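PDB 1JO0: RNA-binding protein HI_1333 from Haemophilus influenzae, which probably binds RNA through a CRM domain, although its biological role is not established. Local coordinates for residues Val33-Leu41 and Ala65-Ala73; Lys48-Lys59 and Gln76-Leu84. All coordinates share one frame; numbering follows the deposited sequence.

Contact 1. Residues Val33-Leu41 and Ala65-Ala73; sequences VLAEIENAL and AIVRETKAA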
ATOM      1  N   VAL A  33      -4.851  -7.697 -10.218  1.00 24.57           N
ATOM      2  CA  VAL A  33      -4.812  -6.702  -9.149  1.00 20.48           C
ATOM      3  C   VAL A  33      -3.375  -6.585  -8.638  1.00 21.07           C
ATOM      4  O   VAL A  33      -2.894  -5.475  -8.374  1.00 19.84           O
ATOM      5  CB  VAL A  33      -5.832  -6.984  -8.012  1.00 22.60           C
ATOM      6  CG1 VAL A  33      -5.567  -6.074  -6.828  1.00 24.35           C
ATOM      7  CG2 VAL A  33      -7.263  -6.793  -8.498  1.00 28.02           C
ATOM      8  N   LEU A  34      -2.678  -7.708  -8.509  1.00 21.54           N
ATOM      9  CA  LEU A  34      -1.281  -7.652  -8.050  1.00 21.75           C
ATOM     10  C   LEU A  34      -0.444  -6.862  -9.039  1.00 21.14           C
ATOM     11  O   LEU A  34       0.413  -6.102  -8.601  1.00 21.44           O
ATOM     12  CB  LEU A  34      -0.738  -9.061  -7.879  1.00 25.40           C
ATOM     13  CG  LEU A  34       0.747  -9.142  -7.518  1.00 27.59           C
ATOM     14  CD1 LEU A  34       0.971  -8.392  -6.197  1.00 36.99           C
ATOM     15  CD2 LEU A  34       1.202 -10.584  -7.504  1.00 31.44           C
ATOM     16  N   ALA A  35      -0.696  -7.079 -10.316  1.00 21.66           N
ATOM     17  CA  ALA A  35       0.043  -6.277 -11.300  1.00 23.72           C
ATOM     18  C   ALA A  35      -0.268  -4.805 -11.169  1.00 20.79           C
ATOM     19  O   ALA A  35       0.621  -3.968 -11.372  1.00 21.70           O
ATOM     20  CB  ALA A  35      -0.263  -6.833 -12.693  1.00 31.49           C
ATOM     21  N   GLU A  36      -1.482  -4.443 -10.853  1.00 21.27           N
ATOM     22  CA  GLU A  36      -1.864  -3.041 -10.685  1.00 19.83           C
ATOM     23  C   GLU A  36      -1.122  -2.497  -9.464  1.00 16.55           C
ATOM     24  O   GLU A  36      -0.644  -1.378  -9.524  1.00 17.71           O
ATOM     25  CB  GLU A  36      -3.353  -2.855 -10.506  1.00 21.36           C
ATOM     26  CG  GLU A  36      -4.282  -3.087 -11.717  1.00 24.92           C
ATOM     27  CD  GLU A  36      -5.712  -2.912 -11.224  1.00 29.34           C
ATOM     28  OE1 GLU A  36      -6.518  -3.859 -11.228  1.00 37.40           O
ATOM     29  OE2 GLU A  36      -6.025  -1.772 -10.800  1.00 29.09           O
ATOM     30  N   ILE A  37      -1.016  -3.282  -8.400  1.00 17.43           N
ATOM     31  CA  ILE A  37      -0.311  -2.812  -7.196  1.00 15.91           C
ATOM     32  C   ILE A  37       1.158  -2.662  -7.511  1.00 16.77           C
ATOM     33  O   ILE A  37       1.775  -1.645  -7.126  1.00 17.86           O
ATOM     34  CB  ILE A  37      -0.582  -3.746  -6.010  1.00 15.90           C
ATOM     35  CG1 ILE A  37      -2.071  -3.679  -5.609  1.00 17.72           C
ATOM     36  CG2 ILE A  37       0.285  -3.397  -4.833  1.00 17.30           C
ATOM     37  CD1 ILE A  37      -2.486  -4.759  -4.620  1.00 20.03           C
ATOM     38  N   GLU A  38       1.765  -3.597  -8.189  1.00 18.30           N
ATOM     39  CA  GLU A  38       3.173  -3.436  -8.573  1.00 18.64           C
ATOM     40  C   GLU A  38       3.417  -2.188  -9.409  1.00 18.71           C
ATOM     41  O   GLU A  38       4.350  -1.457  -9.181  1.00 19.17           O
ATOM     42  CB  GLU A  38       3.616  -4.619  -9.423  1.00 20.37           C
ATOM     43  CG  GLU A  38       4.096  -5.758  -8.616  1.00 26.49           C
ATOM     44  CD  GLU A  38       5.437  -5.517  -7.911  1.00 28.51           C
ATOM     45  OE1 GLU A  38       5.608  -6.134  -6.857  1.00 28.99           O
ATOM     46  OE2 GLU A  38       6.312  -4.763  -8.374  1.00 27.12           O
ATOM     47  N   ASN A  39       2.549  -1.966 -10.390  1.00 18.74           N
ATOM     48  CA  ASN A  39       2.645  -0.828 -11.270  1.00 19.40           C
ATOM     49  C   ASN A  39       2.588   0.445 -10.447  1.00 18.86           C
ATOM     50  O   ASN A  39       3.321   1.406 -10.627  1.00 19.78           O
ATOM     51  CB  ASN A  39       1.543  -0.890 -12.313  1.00 22.08           C
ATOM     52  CG  ASN A  39       1.618   0.284 -13.272  1.00 22.10           C
ATOM     53  OD1 ASN A  39       2.613   0.506 -13.966  1.00 23.38           O
ATOM     54  ND2 ASN A  39       0.539   1.040 -13.326  1.00 27.57           N
ATOM     55  N   ALA A  40       1.625   0.507  -9.539  1.00 17.58           N
ATOM     56  CA  ALA A  40       1.401   1.676  -8.706  1.00 16.83           C
ATOM     57  C   ALA A  40       2.576   1.950  -7.777  1.00 15.31           C
ATOM     58  O   ALA A  40       3.042   3.073  -7.619  1.00 16.63           O
ATOM     59  CB  ALA A  40       0.099   1.481  -7.937  1.00 18.75           C
ATOM     60  N   LEU A  41       3.126   0.921  -7.142  1.00 15.12           N
ATOM     61  CA  LEU A  41       4.323   1.052  -6.350  1.00 14.93           C
ATOM     62  C   LEU A  41       5.475   1.594  -7.173  1.00 16.42           C
ATOM     63  O   LEU A  41       6.215   2.478  -6.739  1.00 16.53           O
ATOM     64  CB  LEU A  41       4.744  -0.249  -5.695  1.00 15.31           C
ATOM     65  CG  LEU A  41       3.857  -0.763  -4.562  1.00 14.50           C
ATOM     66  CD1 LEU A  41       4.253  -2.205  -4.211  1.00 17.42           C
ATOM     67  CD2 LEU A  41       3.906   0.103  -3.323  1.00 15.33           C
ATOM     68  N   ALA A  65      -0.660 -11.097   1.877  1.00 16.33           N
ATOM     69  CA  ALA A  65      -0.254 -11.518   0.543  1.00 17.66           C
ATOM     70  C   ALA A  65       0.426 -10.371  -0.214  1.00 16.86           C
ATOM     71  O   ALA A  65       1.410 -10.558  -0.923  1.00 19.17           O
ATOM     72  CB  ALA A  65      -1.441 -12.004  -0.253  1.00 19.00           C
ATOM     73  N   ILE A  66      -0.141  -9.177  -0.119  1.00 16.76           N
ATOM     74  CA  ILE A  66       0.422  -8.002  -0.799  1.00 16.50           C
ATOM     75  C   ILE A  66       1.842  -7.794  -0.282  1.00 17.19           C
ATOM     76  O   ILE A  66       2.779  -7.600  -1.044  1.00 18.68           O
ATOM     77  CB  ILE A  66      -0.443  -6.740  -0.654  1.00 16.79           C
ATOM     78  CG1 ILE A  66      -1.814  -6.892  -1.319  1.00 18.06           C
ATOM     79  CG2 ILE A  66       0.314  -5.504  -1.130  1.00 18.92           C
ATOM     80  CD1 ILE A  66      -2.811  -5.834  -1.025  1.00 19.40           C
ATOM     81  N   VAL A  67       2.041  -7.769   1.038  1.00 17.35           N
ATOM     82  CA  VAL A  67       3.373  -7.509   1.573  1.00 18.80           C
ATOM     83  C   VAL A  67       4.310  -8.610   1.142  1.00 20.35           C
ATOM     84  O   VAL A  67       5.467  -8.365   0.785  1.00 21.11           O
ATOM     85  CB  VAL A  67       3.278  -7.378   3.105  1.00 20.12           C
ATOM     86  CG1 VAL A  67       4.637  -7.428   3.740  1.00 26.52           C
ATOM     87  CG2 VAL A  67       2.534  -6.070   3.454  1.00 22.82           C
ATOM     88  N   ARG A  68       3.904  -9.872   1.162  1.00 20.14           N
ATOM     89  CA  ARG A  68       4.781 -10.961   0.771  1.00 23.00           C
ATOM     90  C   ARG A  68       5.236 -10.810  -0.665  1.00 21.09           C
ATOM     91  O   ARG A  68       6.394 -10.964  -0.979  1.00 24.95           O
ATOM     92  CB  ARG A  68       4.049 -12.301   0.897  0.55 24.79           C
ATOM     93  CG  ARG A  68       4.945 -13.492   0.589  0.55 24.26           C
ATOM     94  CD  ARG A  68       4.256 -14.821   0.850  0.55 22.80           C
ATOM     95  NE  ARG A  68       5.051 -15.944   0.351  0.55 22.45           N
ATOM     96  CZ  ARG A  68       4.817 -16.731  -0.674  0.55 25.39           C
ATOM     97  NH1 ARG A  68       3.749 -16.619  -1.448  0.55 35.97           N
ATOM     98  NH2 ARG A  68       5.683 -17.698  -0.947  0.55 32.34           N
ATOM     99  N   GLU A  69       4.303 -10.536  -1.564  1.00 19.64           N
ATOM    100  CA  GLU A  69       4.617 -10.488  -2.995  1.00 20.80           C
ATOM    101  C   GLU A  69       5.402  -9.250  -3.401  1.00 18.83           C
ATOM    102  O   GLU A  69       6.285  -9.361  -4.278  1.00 24.89           O
ATOM    103  CB  GLU A  69       3.290 -10.483  -3.766  1.00 24.59           C
ATOM    104  CG  GLU A  69       2.461 -11.751  -3.567  1.00 33.61           C
ATOM    105  CD  GLU A  69       2.992 -12.814  -4.510  1.00 43.44           C
ATOM    106  OE1 GLU A  69       4.151 -12.770  -4.945  1.00 57.62           O
ATOM    107  OE2 GLU A  69       2.191 -13.722  -4.732  1.00 41.94           O
ATOM    108  N   THR A  70       5.069  -8.133  -2.788  1.00 16.97           N
ATOM    109  CA  THR A  70       5.619  -6.851  -3.245  1.00 16.38           C
ATOM    110  C   THR A  70       6.786  -6.336  -2.404  1.00 16.82           C
ATOM    111  O   THR A  70       7.535  -5.471  -2.863  1.00 18.15           O
ATOM    112  CB  THR A  70       4.573  -5.734  -3.236  1.00 17.23           C
ATOM    113  OG1 THR A  70       4.188  -5.402  -1.881  1.00 16.56           O
ATOM    114  CG2 THR A  70       3.331  -6.041  -4.064  1.00 18.89           C
ATOM    115  N   LYS A  71       6.932  -6.819  -1.172  1.00 17.51           N
ATOM    116  CA  LYS A  71       7.925  -6.315  -0.224  1.00 18.52           C
ATOM    117  C   LYS A  71       7.713  -4.866   0.168  1.00 18.50           C
ATOM    118  O   LYS A  71       8.615  -4.218   0.721  1.00 21.80           O
ATOM    119  CB  LYS A  71       9.349  -6.528  -0.745  1.00 22.50           C
ATOM    120  CG  LYS A  71       9.530  -7.871  -1.403  1.00 31.86           C
ATOM    121  CD  LYS A  71       9.072  -9.060  -0.613  1.00 37.87           C
ATOM    122  CE  LYS A  71       9.551 -10.298  -1.375  1.00 40.73           C
ATOM    123  NZ  LYS A  71       8.777 -10.593  -2.623  1.00 51.66           N
ATOM    124  N   ALA A  72       6.497  -4.340  -0.073  1.00 17.72           N
ATOM    125  CA  ALA A  72       6.135  -3.035   0.419  1.00 16.95           C
ATOM    126  C   ALA A  72       5.972  -3.044   1.936  1.00 16.88           C
ATOM    127  O   ALA A  72       5.636  -4.088   2.525  1.00 18.92           O
ATOM    128  CB  ALA A  72       4.854  -2.531  -0.238  1.00 17.28           C
ATOM    129  N   ALA A  73       6.190  -1.891   2.530  1.00 16.01           N
ATOM    130  CA  ALA A  73       5.882  -1.606   3.905  1.00 16.86           C
ATOM    131  C   ALA A  73       4.425  -1.221   4.088  1.00 16.00           C
ATOM    132  O   ALA A  73       3.882  -0.439   3.326  1.00 16.52           O
ATOM    133  CB  ALA A  73       6.747  -0.476   4.472  1.00 20.86           C
TER
HETATM  134  O   HOH W   1       4.688  -8.397  -6.744  1.00 35.78           O

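Contact 2. Residues Lys48-Lys59 and Gln76-Leu84; sequences KVKVAGADRETK and QTIGHILVL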
ATOM      1  N   LYS A  48      -2.281   4.072  -1.965  1.00 15.78           N
ATOM      2  CA  LYS A  48      -3.479   3.630  -1.240  1.00 15.57           C
ATOM      3  C   LYS A  48      -4.222   2.596  -2.075  1.00 15.93           C
ATOM      4  O   LYS A  48      -4.482   2.797  -3.233  1.00 17.03           O
ATOM      5  CB  LYS A  48      -4.394   4.799  -1.024  1.00 19.48           C
ATOM      6  CG  LYS A  48      -4.161   5.615   0.193  1.00 26.53           C
ATOM      7  CD  LYS A  48      -5.333   6.622   0.349  1.00 28.68           C
ATOM      8  CE  LYS A  48      -5.068   7.428   1.549  1.00 23.20           C
ATOM      9  NZ  LYS A  48      -5.979   8.581   1.583  1.00 20.19           N
ATOM     10  N   VAL A  49      -4.553   1.481  -1.419  1.00 16.04           N
ATOM     11  CA  VAL A  49      -5.268   0.372  -2.034  1.00 16.47           C
ATOM     12  C   VAL A  49      -6.580   0.247  -1.263  1.00 17.55           C
ATOM     13  O   VAL A  49      -6.598   0.153  -0.028  1.00 20.89           O
ATOM     14  CB  VAL A  49      -4.483  -0.957  -1.941  1.00 17.98           C
ATOM     15  CG1 VAL A  49      -5.278  -2.112  -2.521  1.00 19.80           C
ATOM     16  CG2 VAL A  49      -3.138  -0.812  -2.622  1.00 19.41           C
ATOM     17  N   LYS A  50      -7.694   0.291  -1.969  1.00 18.48           N
ATOM     18  CA  LYS A  50      -9.005   0.180  -1.363  1.00 19.63           C
ATOM     19  C   LYS A  50      -9.409  -1.285  -1.303  1.00 19.89           C
ATOM     20  O   LYS A  50      -9.341  -1.990  -2.313  1.00 21.26           O
ATOM     21  CB  LYS A  50     -10.068   0.998  -2.113  0.50 22.41           C
ATOM     22  CG  LYS A  50     -11.381   1.163  -1.368  0.50 22.89           C
ATOM     23  CD  LYS A  50     -12.268   2.197  -2.073  0.50 27.44           C
ATOM     24  CE  LYS A  50     -13.698   2.165  -1.582  0.50 29.74           C
ATOM     25  NZ  LYS A  50     -14.094   3.343  -0.780  0.50 49.74           N
ATOM     26  N   VAL A  51      -9.824  -1.729  -0.115  1.00 20.49           N
ATOM     27  CA  VAL A  51     -10.213  -3.090   0.147  1.00 21.89           C
ATOM     28  C   VAL A  51     -11.588  -3.086   0.823  1.00 24.76           C
ATOM     29  O   VAL A  51     -11.773  -3.412   1.982  1.00 29.72           O
ATOM     30  CB  VAL A  51      -9.176  -3.860   0.982  0.59 19.71           C
ATOM     31  CG1 VAL A  51      -9.494  -5.346   0.991  0.59 22.46           C
ATOM     32  CG2 VAL A  51      -7.780  -3.586   0.437  0.59 22.64           C
ATOM     33  N   ALA A  52     -12.599  -2.598   0.110  1.00 29.61           N
ATOM     34  CA  ALA A  52     -13.904  -2.494   0.742  1.00 31.12           C
ATOM     35  C   ALA A  52     -14.586  -3.858   0.854  1.00 34.10           C
ATOM     36  O   ALA A  52     -14.366  -4.841   0.164  1.00 34.30           O
ATOM     37  CB  ALA A  52     -14.809  -1.544  -0.041  1.00 32.34           C
ATOM     38  N   GLY A  53     -15.503  -3.839   1.796  1.00 36.49           N
ATOM     39  CA  GLY A  53     -16.336  -4.981   2.028  1.00 38.78           C
ATOM     40  C   GLY A  53     -15.537  -6.169   2.554  1.00 38.71           C
ATOM     41  O   GLY A  53     -15.953  -7.319   2.344  1.00 51.60           O
ATOM     42  N   ALA A  54     -14.399  -5.948   3.224  1.00 36.61           N
ATOM     43  CA  ALA A  54     -13.557  -6.991   3.808  1.00 32.92           C
ATOM     44  C   ALA A  54     -13.595  -6.969   5.319  1.00 32.24           C
ATOM     45  O   ALA A  54     -13.358  -5.984   5.999  1.00 37.83           O
ATOM     46  CB  ALA A  54     -12.107  -6.834   3.333  1.00 33.93           C
ATOM     47  N   ASP A  55     -13.902  -8.156   5.864  1.00 29.81           N
ATOM     48  CA  ASP A  55     -13.864  -8.248   7.315  1.00 31.99           C
ATOM     49  C   ASP A  55     -12.417  -8.390   7.756  1.00 25.52           C
ATOM     50  O   ASP A  55     -11.478  -8.420   6.956  1.00 27.62           O
ATOM     51  CB  ASP A  55     -14.781  -9.379   7.752  1.00 33.40           C
ATOM     52  CG  ASP A  55     -14.357 -10.782   7.414  1.00 32.39           C
ATOM     53  OD1 ASP A  55     -15.183 -11.708   7.556  1.00 40.32           O
ATOM     54  OD2 ASP A  55     -13.207 -11.026   7.015  1.00 30.20           O
ATOM     55  N   ARG A  56     -12.246  -8.436   9.064  1.00 25.43           N
ATOM     56  CA  ARG A  56     -10.905  -8.297   9.619  1.00 24.47           C
ATOM     57  C   ARG A  56      -9.995  -9.405   9.101  1.00 21.33           C
ATOM     58  O   ARG A  56      -8.872  -9.173   8.634  1.00 20.70           O
ATOM     59  CB  ARG A  56     -10.931  -8.282  11.155  0.58 28.44           C
ATOM     60  CG  ARG A  56      -9.570  -8.565  11.771  0.58 32.40           C
ATOM     61  CD  ARG A  56      -9.605  -8.810  13.266  0.58 35.77           C
ATOM     62  NE  ARG A  56      -9.880  -7.605  14.036  0.58 38.78           N
ATOM     63  CZ  ARG A  56     -10.591  -7.481  15.132  0.58 40.07           C
ATOM     64  NH1 ARG A  56     -11.192  -8.520  15.710  0.58 45.70           N
ATOM     65  NH2 ARG A  56     -10.712  -6.271  15.678  0.58 49.59           N
ATOM     66  N   GLU A  57     -10.465 -10.635   9.091  1.00 20.79           N
ATOM     67  CA  GLU A  57      -9.615 -11.777   8.698  1.00 18.53           C
ATOM     68  C   GLU A  57      -9.349 -11.773   7.207  1.00 18.51           C
ATOM     69  O   GLU A  57      -8.243 -12.042   6.769  1.00 19.27           O
ATOM     70  CB  GLU A  57     -10.286 -13.074   9.179  1.00 20.29           C
ATOM     71  CG  GLU A  57     -10.362 -13.291  10.656  1.00 21.91           C
ATOM     72  CD  GLU A  57     -11.387 -12.392  11.329  1.00 21.63           C
ATOM     73  OE1 GLU A  57     -12.431 -12.081  10.697  1.00 23.93           O
ATOM     74  OE2 GLU A  57     -11.100 -12.049  12.482  1.00 24.76           O
ATOM     75  N   THR A  58     -10.380 -11.433   6.417  1.00 21.26           N
ATOM     76  CA  THR A  58     -10.190 -11.378   4.958  1.00 23.34           C
ATOM     77  C   THR A  58      -9.192 -10.306   4.594  1.00 22.10           C
ATOM     78  O   THR A  58      -8.284 -10.471   3.791  1.00 22.80           O
ATOM     79  CB  THR A  58     -11.569 -11.140   4.329  1.00 31.94           C
ATOM     80  OG1 THR A  58     -12.284 -12.363   4.611  1.00 41.42           O
ATOM     81  CG2 THR A  58     -11.539 -10.926   2.817  1.00 31.64           C
ATOM     82  N   LYS A  59      -9.346  -9.136   5.228  1.00 22.27           N
ATOM     83  CA  LYS A  59      -8.443  -8.044   4.967  1.00 20.45           C
ATOM     84  C   LYS A  59      -7.019  -8.448   5.358  1.00 17.74           C
ATOM     85  O   LYS A  59      -6.079  -8.115   4.642  1.00 19.25           O
ATOM     86  CB  LYS A  59      -8.889  -6.813   5.682  1.00 24.88           C
ATOM     87  CG  LYS A  59      -7.974  -5.607   5.426  1.00 34.61           C
ATOM     88  CD  LYS A  59      -8.742  -4.359   5.873  1.00 44.07           C
ATOM     89  CE  LYS A  59      -8.773  -4.381   7.388  1.00 48.86           C
ATOM     90  NZ  LYS A  59      -8.939  -3.037   8.014  1.00 53.15           N
ATOM     91  N   GLN A  76      -0.256   2.211   7.008  1.00 18.47           N
ATOM     92  CA  GLN A  76      -1.480   2.431   7.745  1.00 19.65           C
ATOM     93  C   GLN A  76      -2.527   1.466   7.190  1.00 18.29           C
ATOM     94  O   GLN A  76      -2.608   1.285   5.998  1.00 19.50           O
ATOM     95  CB  GLN A  76      -1.984   3.858   7.591  1.00 21.35           C
ATOM     96  CG  GLN A  76      -3.227   4.247   8.343  1.00 24.44           C
ATOM     97  CD  GLN A  76      -3.601   5.710   8.143  1.00 24.41           C
ATOM     98  OE1 GLN A  76      -3.362   6.316   7.089  1.00 30.07           O
ATOM     99  NE2 GLN A  76      -4.160   6.300   9.174  1.00 36.25           N
ATOM    100  N   THR A  77      -3.287   0.892   8.074  1.00 23.75           N
ATOM    101  CA  THR A  77      -4.491   0.196   7.766  1.00 32.87           C
ATOM    102  C   THR A  77      -5.635   0.895   8.517  1.00 33.87           C
ATOM    103  O   THR A  77      -5.541   0.945   9.727  1.00 45.00           O
ATOM    104  CB  THR A  77      -4.490  -1.217   8.388  1.00 45.31           C
ATOM    105  OG1 THR A  77      -3.319  -1.902   7.969  1.00 55.70           O
ATOM    106  CG2 THR A  77      -5.763  -1.927   7.952  1.00 43.51           C
ATOM    107  N   ILE A  78      -6.591   1.470   7.850  1.00 36.42           N
ATOM    108  CA  ILE A  78      -7.694   2.114   8.547  1.00 45.64           C
ATOM    109  C   ILE A  78      -8.914   1.859   7.689  1.00 42.09           C
ATOM    110  O   ILE A  78      -8.953   2.245   6.520  1.00 39.94           O
ATOM    111  CB  ILE A  78      -7.492   3.630   8.734  1.00 47.09           C
ATOM    112  CG1 ILE A  78      -7.280   4.308   7.388  1.00 49.91           C
ATOM    113  CG2 ILE A  78      -6.388   3.864   9.739  1.00 57.79           C
ATOM    114  CD1 ILE A  78      -6.793   5.726   7.332  1.00 66.96           C
ATOM    115  N   GLY A  79      -9.844   1.154   8.321  1.00 41.93           N
ATOM    116  CA  GLY A  79     -11.065   0.876   7.599  1.00 36.47           C
ATOM    117  C   GLY A  79     -10.702   0.056   6.380  1.00 32.85           C
ATOM    118  O   GLY A  79     -10.055  -0.974   6.461  1.00 35.28           O
ATOM    119  N   HIS A  80     -11.147   0.579   5.238  1.00 30.90           N
ATOM    120  CA  HIS A  80     -11.059  -0.169   4.018  1.00 28.06           C
ATOM    121  C   HIS A  80      -9.861   0.249   3.180  1.00 21.68           C
ATOM    122  O   HIS A  80      -9.760  -0.200   2.030  1.00 30.38           O
ATOM    123  CB  HIS A  80     -12.376  -0.020   3.226  1.00 33.51           C
ATOM    124  CG  HIS A  80     -12.696   1.379   2.825  1.00 46.28           C
ATOM    125  ND1 HIS A  80     -12.645   2.449   3.696  1.00 52.43           N
ATOM    126  CD2 HIS A  80     -13.070   1.904   1.642  1.00 53.25           C
ATOM    127  CE1 HIS A  80     -12.983   3.568   3.068  1.00 54.31           C
ATOM    128  NE2 HIS A  80     -13.245   3.261   1.808  1.00 56.06           N
ATOM    129  N   ILE A  81      -8.942   1.024   3.727  1.00 21.21           N
ATOM    130  CA  ILE A  81      -7.818   1.545   2.968  1.00 20.84           C
ATOM    131  C   ILE A  81      -6.530   0.975   3.554  1.00 19.96           C
ATOM    132  O   ILE A  81      -6.280   0.999   4.772  1.00 23.12           O
ATOM    133  CB  ILE A  81      -7.727   3.081   3.034  1.00 24.34           C
ATOM    134  CG1 ILE A  81      -8.968   3.764   2.464  1.00 29.31           C
ATOM    135  CG2 ILE A  81      -6.460   3.629   2.406  1.00 28.99           C
ATOM    136  CD1 ILE A  81      -9.094   3.585   0.972  1.00 34.67           C
ATOM    137  N   LEU A  82      -5.711   0.474   2.673  1.00 17.37           N
ATOM    138  CA  LEU A  82      -4.350   0.070   2.968  1.00 17.91           C
ATOM    139  C   LEU A  82      -3.368   1.067   2.365  1.00 16.01           C
ATOM    140  O   LEU A  82      -3.383   1.250   1.157  1.00 18.95           O
ATOM    141  CB  LEU A  82      -4.014  -1.271   2.333  0.53 19.91           C
ATOM    142  CG  LEU A  82      -4.939  -2.470   2.572  0.53 18.29           C
ATOM    143  CD1 LEU A  82      -4.346  -3.689   1.887  0.53 18.01           C
ATOM    144  CD2 LEU A  82      -5.167  -2.657   4.051  0.53 22.83           C
ATOM    145  N   VAL A  83      -2.503   1.642   3.175  1.00 15.42           N
ATOM    146  CA  VAL A  83      -1.480   2.547   2.685  1.00 15.17           C
ATOM    147  C   VAL A  83      -0.150   1.788   2.696  1.00 14.75           C
ATOM    148  O   VAL A  83       0.221   1.207   3.739  1.00 16.05           O
ATOM    149  CB  VAL A  83      -1.383   3.795   3.566  1.00 16.53           C
ATOM    150  CG1 VAL A  83      -0.340   4.738   2.962  1.00 17.23           C
ATOM    151  CG2 VAL A  83      -2.739   4.513   3.736  1.00 19.13           C
ATOM    152  N   LEU A  84       0.525   1.755   1.568  1.00 14.56           N
ATOM    153  CA  LEU A  84       1.723   0.950   1.359  1.00 14.41           C
ATOM    154  C   LEU A  84       2.849   1.809   0.784  1.00 14.25           C
ATOM    155  O   LEU A  84       2.548   2.780   0.066  1.00 15.14           O
ATOM    156  CB  LEU A  84       1.453  -0.199   0.421  1.00 17.06           C
ATOM    157  CG  LEU A  84       0.374  -1.193   0.801  1.00 21.02           C
ATOM    158  CD1 LEU A  84      -0.084  -1.986  -0.406  1.00 29.94           C
ATOM    159  CD2 LEU A  84       0.919  -2.111   1.859  1.00 28.50           C
TER

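Contact 1. Residues Val33-Leu41 and Ala65-Ala73
The carbonyl O of I66 accepts two bonds from T70, one from its backbone N and one from its hydroxyl. T70 OG1 lies 2.7 Å from I66 O and comes in from above the carbonyl plane, 44° out of it. With chi1 at 68°, OG1 turns back over its own helix, and CG2 is left facing helix 31-44. OG1 also accepts from A72 N at 3.1 Å. This ST turn closes the helix, and K71 leaves helical geometry with positive phi.

The side chain of T70 is a knob in a hole formed by L34, I37, E38 and L41. The L41 side chain crosses it at about a right angle, with CD1 3.7 Å from T70 CB. L34 CD1 reaches T70 CG2 at 4.0 Å. The bent side chain of E38 brings OE1 to 3.6 Å from T70 CG2, while its OE2 forms a salt bridge with R86. R86 also donates to T70 O. Deeper in, I37 CD1 meets I66 CD1 at 3.8 Å.

The two helix segments cross at -61°. Below them lies the sheet: I37 packs on V22 and I47 of strands 22-24 and 46-51, and I66 on L82 and L84 of strand 81-85.

Contact 2. Residues Lys48-Lys59 and Gln76-Leu84
K48 lies across I81 on one face of the sheet. Its CB starts 4.2 Å from I81 CG2. Its CG meets two methyls, I81 CG2 at 3.8 Å and V83 CG2 at 4.0 Å; the V83 side chain runs alongside. CD and CE continue past the same I81 methyl, with CE still 4.1 Å from CG2. Beyond CG the chain is extended, which carries NZ clear of the apolar pair. There it donates to L18 O and bonds a glycerol.

The backbones beneath pair antiparallel. V49 and L82 form a hydrogen-bonded pair: V49 N lies 2.8 Å from L82 O, and L82 N lies 2.9 Å from V49 O. V51 N donates to H80 O. K48 with V83 and K50 with I81 are non-hydrogen-bonded pairs. These strands belong to a split beta-alpha-beta unit. Strand 46-51 leads into helix 56-70 and then strand 73-78, and strand 81-85 returns between the two. The return is a hairpin closed by a type II' turn from I78 to I81, with G79 at positive phi.

On the other face, V49 CG2 touches L84 CD1, and L82 packs against I63 of helix 56-70. K59 projects from the start of that helix, bent at chi3 (73°), and its NZ donates in the carbonyl plane to G79 O at 2.8 Å. The tip of K59 also meets T77 CG2 end-on. D55 caps the helix, accepting from both T58 N and T58 OG1 through OD2. K50 has two conformers; in one, NZ meets H80 NE2 at the ring edge, an uncertain bond.

Contacts 1 and 2 have centres 14 Å apart and share helix 56-70. Its first turn belongs to contact 2 and its last to contact 1. The two meet directly where the helix lies on the sheet: I66 CG2 is 3.6 Å from L84 CD1, and A72 CB is 4.2 Å from L84 CB. Their segments alternate along the chain, and both contacts lie within the one CRM domain. Contact 1 covers the sheet face that carries V49, L82 and L84. The other face carries K48 and V83, and there V83 meets A15 of helix 5-15. The bound glycerol, probably from the crystallisation liquor, hydrogen-bonds to K48 NZ and, less certainly, to K50 NZ in one conformer; no functional site is implied.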